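Local coordinates for probable csgAB operon transcriptional regulatory protein (Salmonella typhimurium, PDB 5XP0) that acts as the master transcriptional regulator of curli fimbriae expression, being required for transcription of the csgAB operon and promoting biofilm formation, at the interface of chains A and B. Residues are numbered along the deposited sequence; one frame, centred on the assembly and turned at random. Chains: chain A/B, Probable csgAB operon transcriptional regulatory protein.

The interface of chains A and B. Residues chain A 33, 94, 117, 121, 124; chain B 28-29, 32.
B:Leu28 enters a hydrophobic socket on chain A formed by A:Leu33, A:Leu94 and A:Val124, illustrating knob-into-pocket packing between two copies of the atypical, VpsT-like receiver domain of CsgD, related by a two-fold in the deposited assembly. B:Leu28 stands at the start of helix 28-41, and its CG lies anti to the backbone N (chi1 -174°), which carries the branch toward chain A, where the methyls part toward different partners. B:Leu28 CD2 meets A:Val124 CG2 at 3.8 Å, the two branched side chains approaching tip to tip. B:Leu28 CD2 also lies 3.9 Å from A:Leu94 CD1 and touches A:Leu33 CD1; the side chains of A:Leu94 and A:Leu33 each cross that of B:Leu28 at about a right angle. The second methyl, B:Leu28 CD1, turns toward the loop carbonyl, 3.7 Å from A:Ala117 O. A:Leu33 also works along its stem, its CB resting 3.7 Å from B:Gln29 CB, so the aliphatic base of that glutamine extends the apolar seam between the two copies of helix 28-41. The water-bearing side is less well defined. There the poorly ordered A:Gln121 appears to lay the face of its amide over B:Ala32, with A:Gln121 CD 3.6 Å from B:Ala32 CA. Because the interface is two-fold symmetric, this arrangement recurs with the chains exchanged; whether the pair is the biological dimer the structure alone does not show. As modelled, A:Gln121 NE2 donates to a water (3.1 Å, 152° at H) that sits 2.8 Å from the backbone carbonyl B:Ala32 O.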
loop_
_atom_site.group_PDB
_atom_site.type_symbol
_atom_site.label_atom_id
_atom_site.label_comp_id
_atom_site.label_asym_id
_atom_site.label_seq_id
_atom_site.Cartn_x
_atom_site.Cartn_y
_atom_site.Cartn_z
ATOM N N LEU A 33 6.715 0.346 -1.167
ATOM C CA LEU A 33 6.841 0.327 -2.631
ATOM C C LEU A 33 7.875 1.350 -3.097
ATOM O O LEU A 33 8.742 1.043 -3.931
ATOM C CB LEU A 33 5.473 0.609 -3.287
ATOM C CG LEU A 33 5.483 0.743 -4.811
ATOM C CD1 LEU A 33 5.838 -0.568 -5.441
ATOM C CD2 LEU A 33 4.157 1.309 -5.403
ATOM N N LEU A 94 -0.774 4.506 -11.852
ATOM C CA LEU A 94 -0.548 3.335 -11.028
ATOM C C LEU A 94 -1.891 2.777 -10.560
ATOM O O LEU A 94 -2.833 3.521 -10.270
ATOM C CB LEU A 94 0.315 3.704 -9.808
ATOM C CG LEU A 94 0.788 2.594 -8.863
ATOM C CD1 LEU A 94 1.863 1.881 -9.538
ATOM C CD2 LEU A 94 1.324 3.162 -7.556
ATOM N N ALA A 117 -1.295 -3.806 -13.079
ATOM C CA ALA A 117 -1.071 -4.934 -12.174
ATOM C C ALA A 117 -0.923 -4.425 -10.753
ATOM O O ALA A 117 -0.129 -3.524 -10.495
ATOM C CB ALA A 117 0.194 -5.726 -12.538
ATOM N N GLN A 121 5.107 -6.985 -9.124
ATOM C CA GLN A 121 6.069 -5.905 -8.912
ATOM C C GLN A 121 7.139 -5.922 -9.971
ATOM O O GLN A 121 7.671 -4.879 -10.355
ATOM C CB GLN A 121 6.773 -6.026 -7.554
ATOM C CG GLN A 121 5.957 -5.924 -6.319
ATOM C CD GLN A 121 6.857 -6.077 -5.100
ATOM O OE1 GLN A 121 6.928 -7.144 -4.499
ATOM N NE2 GLN A 121 7.585 -5.023 -4.765
ATOM N N VAL A 124 6.317 -4.198 -13.106
ATOM C CA VAL A 124 6.300 -2.745 -12.977
ATOM C C VAL A 124 7.716 -2.199 -12.935
ATOM O O VAL A 124 8.031 -1.196 -13.579
ATOM C CB VAL A 124 5.503 -2.359 -11.717
ATOM C CG1 VAL A 124 5.523 -0.856 -11.502
ATOM C CG2 VAL A 124 4.084 -2.849 -11.835
ATOM N N LEU B 28 -0.725 -2.278 -5.706
ATOM C CA LEU B 28 0.665 -2.673 -5.919
ATOM C C LEU B 28 1.473 -2.443 -4.650
ATOM O O LEU B 28 2.363 -3.232 -4.322
ATOM C CB LEU B 28 1.291 -1.897 -7.069
ATOM C CG LEU B 28 2.702 -2.409 -7.392
ATOM C CD1 LEU B 28 2.639 -3.807 -8.011
ATOM C CD2 LEU B 28 3.378 -1.500 -8.308
ATOM N N GLN B 29 1.221 -1.343 -3.936
ATOM C CA GLN B 29 2.053 -1.105 -2.771
ATOM C C GLN B 29 1.769 -2.092 -1.638
ATOM O O GLN B 29 2.699 -2.473 -0.931
ATOM C CB GLN B 29 1.948 0.324 -2.272
ATOM C CG GLN B 29 0.624 0.774 -1.950
ATOM C CD GLN B 29 -0.078 1.458 -3.113
ATOM O OE1 GLN B 29 -0.058 0.965 -4.247
ATOM N NE2 GLN B 29 -0.712 2.590 -2.835
ATOM N N ALA B 32 3.830 -5.018 -2.443
ATOM C CA ALA B 32 5.233 -4.763 -2.131
ATOM C C ALA B 32 5.484 -4.916 -0.644
ATOM O O ALA B 32 6.510 -5.467 -0.237
ATOM C CB ALA B 32 5.674 -3.359 -2.555
HETATM O O HOH W 1 8.693 -5.539 -1.940
#